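Local coordinates for protein probable oxidoreductase (Pseudomonas aeruginosa, PDB 4B7C) that probably catalyses NADP-dependent oxidation or reduction as a member of the medium-chain dehydrogenase/reductase superfamily, at residues L130-M135 with Q285-G290; G198-K203 with A209-E214; E205-G210 with G228-T233. All blocks are in the same frame, centred on the assembly; numbering follows the deposited sequence.

Contact 1: L130-M135 with Q285-G290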
loop_
_atom_site.group_PDB
_atom_site.type_symbol
_atom_site.label_atom_id
_atom_site.label_comp_id
_atom_site.label_asym_id
_atom_site.label_seq_id
_atom_site.Cartn_x
_atom_site.Cartn_y
_atom_site.Cartn_z
ATOM N N LEU B 130 5.150 -4.438 -27.538
ATOM C CA LEU B 130 4.277 -3.415 -28.147
ATOM C C LEU B 130 2.801 -3.744 -27.921
ATOM O O LEU B 130 1.908 -3.244 -28.616
ATOM C CB LEU B 130 4.562 -3.273 -29.654
ATOM C CG LEU B 130 5.935 -2.670 -29.978
ATOM C CD1 LEU B 130 6.251 -2.762 -31.489
ATOM C CD2 LEU B 130 6.094 -1.244 -29.473
ATOM N N GLY B 131 2.551 -4.617 -26.948
ATOM C CA GLY B 131 1.211 -4.981 -26.521
ATOM C C GLY B 131 0.975 -4.688 -25.039
ATOM O O GLY B 131 1.655 -3.865 -24.432
ATOM N N MET B 132 0.013 -5.386 -24.452
ATOM C CA MET B 132 -0.429 -5.108 -23.089
ATOM C C MET B 132 0.622 -5.438 -22.035
ATOM O O MET B 132 0.691 -4.777 -21.013
ATOM C CB MET B 132 -1.755 -5.817 -22.771
ATOM C CG MET B 132 -2.975 -5.208 -23.471
ATOM S SD MET B 132 -3.175 -3.422 -23.320
ATOM C CE MET B 132 -2.305 -2.824 -24.767
ATOM N N THR B 133 1.434 -6.466 -22.252
ATOM C CA THR B 133 2.489 -6.790 -21.280
ATOM C C THR B 133 3.536 -5.690 -21.249
ATOM O O THR B 133 3.951 -5.229 -20.184
ATOM C CB THR B 133 3.154 -8.153 -21.553
ATOM O OG1 THR B 133 3.669 -8.175 -22.875
ATOM C CG2 THR B 133 2.151 -9.290 -21.371
ATOM N N GLY B 134 3.947 -5.252 -22.432
ATOM C CA GLY B 134 4.939 -4.180 -22.570
ATOM C C GLY B 134 4.440 -2.843 -22.042
ATOM O O GLY B 134 5.166 -2.122 -21.355
ATOM N N MET B 135 3.191 -2.516 -22.353
ATOM C CA MET B 135 2.582 -1.273 -21.852
ATOM C C MET B 135 2.300 -1.340 -20.339
ATOM O O MET B 135 2.343 -0.331 -19.654
ATOM C CB MET B 135 1.310 -0.930 -22.614
ATOM C CG MET B 135 1.538 -0.460 -24.052
ATOM S SD MET B 135 2.670 0.927 -24.230
ATOM C CE MET B 135 4.311 0.185 -24.214
ATOM N N GLN B 285 -5.517 6.054 -23.143
ATOM C CA GLN B 285 -5.356 7.338 -23.825
ATOM C C GLN B 285 -3.900 7.701 -24.110
ATOM O O GLN B 285 -3.623 8.535 -24.959
ATOM C CB GLN B 285 -6.003 8.450 -23.005
ATOM C CG GLN B 285 -6.038 9.837 -23.661
ATOM C CD GLN B 285 -6.816 10.888 -22.885
ATOM O OE1 GLN B 285 -7.700 10.582 -22.080
ATOM N NE2 GLN B 285 -6.497 12.143 -23.152
ATOM N N ARG B 286 -2.991 7.091 -23.367
ATOM C CA ARG B 286 -1.566 7.388 -23.494
ATOM C C ARG B 286 -0.811 6.307 -24.264
ATOM O O ARG B 286 0.394 6.400 -24.422
ATOM C CB ARG B 286 -0.952 7.605 -22.113
ATOM C CG ARG B 286 -1.434 8.895 -21.456
ATOM C CD ARG B 286 -1.083 8.949 -19.977
ATOM N NE ARG B 286 0.368 8.996 -19.760
ATOM C CZ ARG B 286 0.982 9.046 -18.574
ATOM N NH1 ARG B 286 0.290 9.052 -17.439
ATOM N NH2 ARG B 286 2.309 9.090 -18.519
ATOM N N PHE B 287 -1.528 5.301 -24.757
ATOM C CA PHE B 287 -0.905 4.223 -25.529
ATOM C C PHE B 287 -0.059 4.712 -26.720
ATOM O O PHE B 287 1.067 4.269 -26.878
ATOM C CB PHE B 287 -1.927 3.193 -26.019
ATOM C CG PHE B 287 -2.455 2.271 -24.943
ATOM C CD1 PHE B 287 -1.925 2.267 -23.651
ATOM C CD2 PHE B 287 -3.485 1.385 -25.242
ATOM C CE1 PHE B 287 -2.417 1.400 -22.689
ATOM C CE2 PHE B 287 -3.979 0.512 -24.285
ATOM C CZ PHE B 287 -3.449 0.525 -23.004
ATOM N N PRO B 288 -0.574 5.649 -27.527
ATOM C CA PRO B 288 0.233 6.089 -28.675
ATOM C C PRO B 288 1.627 6.600 -28.332
ATOM O O PRO B 288 2.588 6.217 -28.995
ATOM C CB PRO B 288 -0.614 7.205 -29.297
ATOM C CG PRO B 288 -2.012 6.842 -28.930
ATOM C CD PRO B 288 -1.894 6.303 -27.516
ATOM N N GLU B 289 1.755 7.420 -27.296
ATOM C CA GLU B 289 3.089 7.938 -26.924
ATOM C C GLU B 289 3.949 6.840 -26.310
ATOM O O GLU B 289 5.140 6.775 -26.561
ATOM C CB GLU B 289 3.059 9.184 -26.031
ATOM C CG GLU B 289 2.077 9.180 -24.908
ATOM C CD GLU B 289 0.961 10.061 -25.463
ATOM O OE1 GLU B 289 0.103 9.597 -26.223
ATOM O OE2 GLU B 289 1.090 11.305 -25.321
ATOM N N GLY B 290 3.325 5.961 -25.540
ATOM C CA GLY B 290 4.018 4.826 -24.943
ATOM C C GLY B 290 4.541 3.829 -25.976
ATOM O O GLY B 290 5.706 3.423 -25.936
#

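Contact 2: G198-K203 with A209-E214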
loop_
_atom_site.group_PDB
_atom_site.type_symbol
_atom_site.label_atom_id
_atom_site.label_comp_id
_atom_site.label_asym_id
_atom_site.label_seq_id
_atom_site.Cartn_x
_atom_site.Cartn_y
_atom_site.Cartn_z
ATOM N N GLY B 198 21.755 -7.678 -11.683
ATOM C CA GLY B 198 21.777 -8.911 -10.929
ATOM C C GLY B 198 20.493 -9.689 -11.053
ATOM O O GLY B 198 19.465 -9.153 -11.453
ATOM N N ALA B 199 20.553 -10.958 -10.680
ATOM C CA ALA B 199 19.392 -11.832 -10.712
ATOM C C ALA B 199 19.483 -12.818 -9.578
ATOM O O ALA B 199 20.518 -13.443 -9.384
ATOM C CB ALA B 199 19.307 -12.577 -12.030
ATOM N N ILE B 200 18.394 -12.966 -8.832
ATOM C CA ILE B 200 18.360 -13.880 -7.701
ATOM C C ILE B 200 17.489 -15.071 -8.039
ATOM O O ILE B 200 16.311 -14.916 -8.359
ATOM C CB ILE B 200 17.825 -13.203 -6.421
ATOM C CG1 ILE B 200 18.725 -12.025 -6.017
ATOM C CG2 ILE B 200 17.739 -14.214 -5.289
ATOM C CD1 ILE B 200 18.054 -11.035 -5.086
ATOM N N ASP B 201 18.079 -16.260 -7.957
ATOM C CA ASP B 201 17.367 -17.510 -8.210
ATOM C C ASP B 201 16.743 -18.000 -6.914
ATOM O O ASP B 201 17.370 -18.732 -6.148
ATOM C CB ASP B 201 18.311 -18.575 -8.786
ATOM C CG ASP B 201 17.591 -19.861 -9.177
ATOM O OD1 ASP B 201 16.372 -20.000 -8.929
ATOM O OD2 ASP B 201 18.259 -20.751 -9.749
ATOM N N TYR B 202 15.488 -17.626 -6.688
ATOM C CA TYR B 202 14.820 -17.912 -5.408
ATOM C C TYR B 202 14.585 -19.406 -5.172
ATOM O O TYR B 202 14.409 -19.839 -4.035
ATOM C CB TYR B 202 13.504 -17.129 -5.271
ATOM C CG TYR B 202 12.363 -17.625 -6.140
ATOM C CD1 TYR B 202 12.209 -17.162 -7.441
ATOM C CD2 TYR B 202 11.425 -18.526 -5.649
ATOM C CE1 TYR B 202 11.165 -17.602 -8.237
ATOM C CE2 TYR B 202 10.377 -18.975 -6.439
ATOM C CZ TYR B 202 10.254 -18.507 -7.732
ATOM O OH TYR B 202 9.221 -18.939 -8.526
ATOM N N LYS B 203 14.589 -20.190 -6.244
ATOM C CA LYS B 203 14.411 -21.648 -6.125
ATOM C C LYS B 203 15.673 -22.382 -5.686
ATOM O O LYS B 203 15.589 -23.470 -5.132
ATOM C CB LYS B 203 13.933 -22.254 -7.440
ATOM C CG LYS B 203 12.457 -22.066 -7.684
ATOM C CD LYS B 203 11.960 -22.899 -8.834
ATOM C CE LYS B 203 10.461 -22.751 -8.992
ATOM N NZ LYS B 203 9.886 -23.680 -10.005
ATOM N N ALA B 209 19.213 -13.573 1.550
ATOM C CA ALA B 209 20.667 -13.539 1.321
ATOM C C ALA B 209 20.990 -12.906 -0.034
ATOM O O ALA B 209 21.896 -12.068 -0.160
ATOM C CB ALA B 209 21.253 -14.945 1.395
ATOM N N GLY B 210 20.231 -13.308 -1.045
ATOM C CA GLY B 210 20.383 -12.741 -2.386
ATOM C C GLY B 210 20.153 -11.234 -2.391
ATOM O O GLY B 210 20.923 -10.473 -2.986
ATOM N N LEU B 211 19.096 -10.803 -1.706
ATOM C CA LEU B 211 18.756 -9.376 -1.619
ATOM C C LEU B 211 19.835 -8.586 -0.893
ATOM O O LEU B 211 20.163 -7.463 -1.294
ATOM C CB LEU B 211 17.394 -9.173 -0.930
ATOM C CG LEU B 211 16.171 -9.621 -1.725
ATOM C CD1 LEU B 211 14.936 -9.656 -0.848
ATOM C CD2 LEU B 211 15.973 -8.685 -2.908
ATOM N N LYS B 212 20.371 -9.177 0.179
ATOM C CA LYS B 212 21.488 -8.588 0.944
ATOM C C LYS B 212 22.672 -8.324 0.042
ATOM O O LYS B 212 23.264 -7.253 0.081
ATOM C CB LYS B 212 21.907 -9.508 2.103
ATOM C CG LYS B 212 23.117 -9.074 2.928
ATOM C CD LYS B 212 23.508 -10.172 3.953
ATOM C CE LYS B 212 24.480 -11.180 3.378
ATOM N NZ LYS B 212 24.476 -12.455 4.154
ATOM N N ARG B 213 22.999 -9.312 -0.777
ATOM C CA ARG B 213 24.124 -9.198 -1.703
ATOM C C ARG B 213 23.851 -8.196 -2.823
ATOM O O ARG B 213 24.668 -7.315 -3.102
ATOM C CB ARG B 213 24.443 -10.563 -2.308
ATOM C CG ARG B 213 25.552 -10.522 -3.348
ATOM C CD ARG B 213 25.788 -11.874 -3.998
ATOM N NE ARG B 213 24.691 -12.279 -4.880
ATOM C CZ ARG B 213 23.785 -13.216 -4.601
ATOM N NH1 ARG B 213 23.812 -13.881 -3.448
ATOM N NH2 ARG B 213 22.837 -13.497 -5.483
ATOM N N GLU B 214 22.691 -8.340 -3.457
ATOM C CA GLU B 214 22.375 -7.578 -4.672
ATOM C C GLU B 214 21.851 -6.159 -4.428
ATOM O O GLU B 214 21.941 -5.307 -5.313
ATOM C CB GLU B 214 21.368 -8.337 -5.540
ATOM C CG GLU B 214 21.875 -9.668 -6.086
ATOM C CD GLU B 214 23.057 -9.534 -7.036
ATOM O OE1 GLU B 214 23.227 -8.465 -7.668
ATOM O OE2 GLU B 214 23.821 -10.512 -7.146
#

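Contact 3: E205-G210 with G228-T233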
loop_
_atom_site.group_PDB
_atom_site.type_symbol
_atom_site.label_atom_id
_atom_site.label_comp_id
_atom_site.label_asym_id
_atom_site.label_seq_id
_atom_site.Cartn_x
_atom_site.Cartn_y
_atom_site.Cartn_z
ATOM N N GLU B 205 18.444 -20.571 -4.147
ATOM C CA GLU B 205 19.191 -19.670 -3.287
ATOM C C GLU B 205 18.244 -18.948 -2.334
ATOM O O GLU B 205 17.102 -18.679 -2.686
ATOM C CB GLU B 205 19.975 -18.696 -4.163
ATOM C CG GLU B 205 20.574 -17.519 -3.437
ATOM C CD GLU B 205 21.191 -16.512 -4.391
ATOM O OE1 GLU B 205 20.844 -16.469 -5.597
ATOM O OE2 GLU B 205 22.048 -15.750 -3.935
ATOM N N ASP B 206 18.707 -18.660 -1.122
ATOM C CA ASP B 206 17.876 -17.929 -0.160
ATOM C C ASP B 206 17.665 -16.491 -0.637
ATOM O O ASP B 206 18.628 -15.762 -0.890
ATOM C CB ASP B 206 18.500 -17.931 1.236
ATOM C CG ASP B 206 17.657 -17.159 2.255
ATOM O OD1 ASP B 206 16.553 -17.632 2.609
ATOM O OD2 ASP B 206 18.110 -16.077 2.696
ATOM N N LEU B 207 16.402 -16.087 -0.741
ATOM C CA LEU B 207 16.042 -14.765 -1.290
ATOM C C LEU B 207 16.611 -13.615 -0.464
ATOM O O LEU B 207 17.214 -12.693 -1.008
ATOM C CB LEU B 207 14.521 -14.618 -1.412
ATOM C CG LEU B 207 14.050 -13.265 -1.997
ATOM C CD1 LEU B 207 14.862 -12.757 -3.192
ATOM C CD2 LEU B 207 12.576 -13.355 -2.363
ATOM N N ALA B 208 16.432 -13.689 0.854
ATOM C CA ALA B 208 16.968 -12.672 1.776
ATOM C C ALA B 208 18.477 -12.466 1.609
ATOM O O ALA B 208 18.959 -11.329 1.537
ATOM C CB ALA B 208 16.642 -13.027 3.218
ATOM N N ALA B 209 19.213 -13.573 1.550
ATOM C CA ALA B 209 20.667 -13.539 1.321
ATOM C C ALA B 209 20.990 -12.906 -0.034
ATOM O O ALA B 209 21.896 -12.068 -0.160
ATOM C CB ALA B 209 21.253 -14.945 1.395
ATOM N N GLY B 210 20.231 -13.308 -1.045
ATOM C CA GLY B 210 20.383 -12.741 -2.386
ATOM C C GLY B 210 20.153 -11.234 -2.391
ATOM O O GLY B 210 20.923 -10.473 -2.986
ATOM N N GLY B 228 2.837 -13.117 -2.972
ATOM C CA GLY B 228 3.184 -14.202 -2.062
ATOM C C GLY B 228 4.409 -13.932 -1.212
ATOM O O GLY B 228 4.655 -12.798 -0.779
ATOM N N GLU B 229 5.178 -14.991 -0.973
ATOM C CA GLU B 229 6.325 -14.941 -0.064
ATOM C C GLU B 229 7.439 -14.051 -0.594
ATOM O O GLU B 229 8.161 -13.403 0.176
ATOM C CB GLU B 229 6.851 -16.358 0.181
ATOM C CG GLU B 229 7.891 -16.471 1.288
ATOM C CD GLU B 229 8.438 -17.884 1.446
ATOM O OE1 GLU B 229 7.818 -18.844 0.923
ATOM O OE2 GLU B 229 9.496 -18.029 2.097
ATOM N N ILE B 230 7.570 -13.998 -1.914
ATOM C CA ILE B 230 8.557 -13.122 -2.531
ATOM C C ILE B 230 8.297 -11.653 -2.166
ATOM O O ILE B 230 9.210 -10.919 -1.769
ATOM C CB ILE B 230 8.601 -13.299 -4.062
ATOM C CG1 ILE B 230 9.256 -14.641 -4.416
ATOM C CG2 ILE B 230 9.396 -12.164 -4.687
ATOM C CD1 ILE B 230 9.174 -15.010 -5.883
ATOM N N LEU B 231 7.048 -11.228 -2.296
ATOM C CA LEU B 231 6.649 -9.863 -1.920
ATOM C C LEU B 231 6.941 -9.607 -0.441
ATOM O O LEU B 231 7.522 -8.582 -0.070
ATOM C CB LEU B 231 5.155 -9.649 -2.197
ATOM C CG LEU B 231 4.490 -8.421 -1.557
ATOM C CD1 LEU B 231 5.142 -7.138 -2.015
ATOM C CD2 LEU B 231 3.001 -8.445 -1.867
ATOM N N ASP B 232 6.552 -10.562 0.386
ATOM C CA ASP B 232 6.707 -10.425 1.842
ATOM C C ASP B 232 8.174 -10.277 2.240
ATOM O O ASP B 232 8.505 -9.487 3.117
ATOM C CB ASP B 232 6.079 -11.613 2.566
ATOM C CG ASP B 232 5.390 -11.212 3.866
ATOM O OD1 ASP B 232 5.367 -10.006 4.197
ATOM O OD2 ASP B 232 4.867 -12.119 4.553
ATOM N N THR B 233 9.050 -11.027 1.568
ATOM C CA THR B 233 10.489 -10.951 1.826
ATOM C C THR B 233 11.083 -9.651 1.317
ATOM O O THR B 233 11.928 -9.036 1.968
ATOM C CB THR B 233 11.244 -12.139 1.191
ATOM O OG1 THR B 233 10.706 -13.364 1.697
ATOM C CG2 THR B 233 12.731 -12.078 1.515
#

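Contact 1: L130-M135 with Q285-G290
Met132 and Met135 reach Phe287 and Gly290 through nearly the same torsions. In each, CG lies anti to the carbonyl carbon (chi1 -72° and -71°), and the chain then bends at both chi2 and chi3, folding the thioether back instead of extending it. Met132 lies nearly perpendicular to the Phe287 side chain: its methyl CE rests 3.8 Å from Phe287 CE2, and its SD stands 4.0 Å from Phe287 CZ. The sulfur is 4.9 Å from the ring centroid and 52° off the ring normal, an oblique Met-aromatic contact. One turn further on, Met135 SD packs 3.9 Å from Gly290 C, an approach that glycine's lack of a side chain permits, while its CB meets Phe287 CE1 at 4.4 Å. Val280, from a loop, touches all three of Met132, Met135 and Phe287 and so adds a fourth apolar residue to the cluster. The start of helix 132-145, which leads toward the first strand of the Rossmann sheet, is thereby joined to the start of helix 287-299, which follows the last. Between the two segments the adhesion is that of polarisable sulfur, methyl and aromatic carbon, so the attraction here is dispersive and depends on close packing.

Contact 2: G198-K203 with A209-E214
The guanidinium group of Arg213 is the flat group beside Ile200. Over the centre of one face sits Gly210 O, 4.3 Å above the plane, while Ile200 CG1 approaches obliquely, 4.4 Å from Arg213 NH2. At the NE position the group makes a salt bridge, with Arg213 NE 3.0 Å from Glu214 OE2. That oxygen is met on the anti side of the carboxylate, with the donor 31° out of its plane. The strongest polar partner of Arg213 lies beyond the two segments, however: NH1 is paired with Glu205.

The apolar centre of the contact is Ile200. Its CG1 branch is anti to the carbonyl carbon (chi1 -61°), which carries CD1 onto the helix backbone, 3.4 Å from Gly210 C. Here the helix presents bare backbone, and the methyl sinks against it. The same CD1 meets Leu211 CD2 at 3.8 Å. Glu214 runs alongside Ile200 and counter to it, its CG 3.9 Å from Ile200 CG1. Its chain then bends at chi2 and brings OE1 to within 3.6 Å of Gly198 CA, again over a residue without a side chain.

Strand 198-201 and helix 209-214 run antiparallel, at 169°, with axes 8.7 Å apart. This is the first half of a beta-alpha-beta crossover in a Rossmann fold, taking the chain from an outermost strand of the parallel sheet toward strand 219-224. Ala199 turns the other way and packs on helix 184-193. Glu214 OE1 also pairs with Arg176, so alternating charges run Glu205, Arg213, Glu214, Arg176. Such a network would probably favour the ionised carboxylate of Glu214 and restrict its rotation, while the carbon part of the same side chain packs on Ile200.

Contact 3: E205-G210 with G228-T233
The side chains of Leu207 and Thr233 lie alongside one another, each heading for the other's helix. Leu207 has CG anti to its own backbone nitrogen (chi1 -179°), sending the isobutyl group out toward the neighbouring helix. Its CG stands 3.9 Å from Thr233 CG2, and its CD2 pushes further, coming 4.0 Å from Thr233 CB and 4.1 Å from Ile230 CG1. A single methyl of Leu207 is thus seated between two residues one helical turn apart. Ala208 adds a shallower touch, its CB 4.4 Å from Thr233 CG2.

Thr233 is turned so that its two branches do different work. The methyl faces Leu207, while OG1 bonds back to its own helix, 3.0 Å from Glu229 O. The hydroxyl and the backbone Thr233 N reach that carbonyl oxygen from opposite faces of its plane, so it is gripped by two bonds.

In the Rossmann fold these helices come just before and just after strand 219-224, and they pack side by side on the sheet: Leu207 and Ile230 both rest on Ile180. Asp206 is the N-cap of the first helix, its OD2 accepting from Ala209 N at 3.0 Å, the donor lying 32° out of the carboxylate plane. On the second helix, Leu231 points away from this contact and packs against Tyr265 of the second subunit, while Asp232 is held by a salt bridge to Arg260.

How the contacts relate
Contacts 2 and 3 are successive uses of helix 207-214: they share Ala209 and Gly210, and their centres lie 8 Å apart. Contact 2 fastens the helix to an edge strand, and contact 3 sets it beside the next helix. They touch through a salt bridge, Arg213 NH1 to Glu205 OE2 at 2.6 Å, and through packing that includes Ile200 CG2 on Leu207 CD1 at 3.8 Å. Contact 1 is remote, its centre about 30 Å from that of contact 2 and about 31 Å from that of contact 3, with nearest atoms about 18 Å away in both cases. Its segments bracket both other contacts in sequence, flanking the strands of the Rossmann sheet.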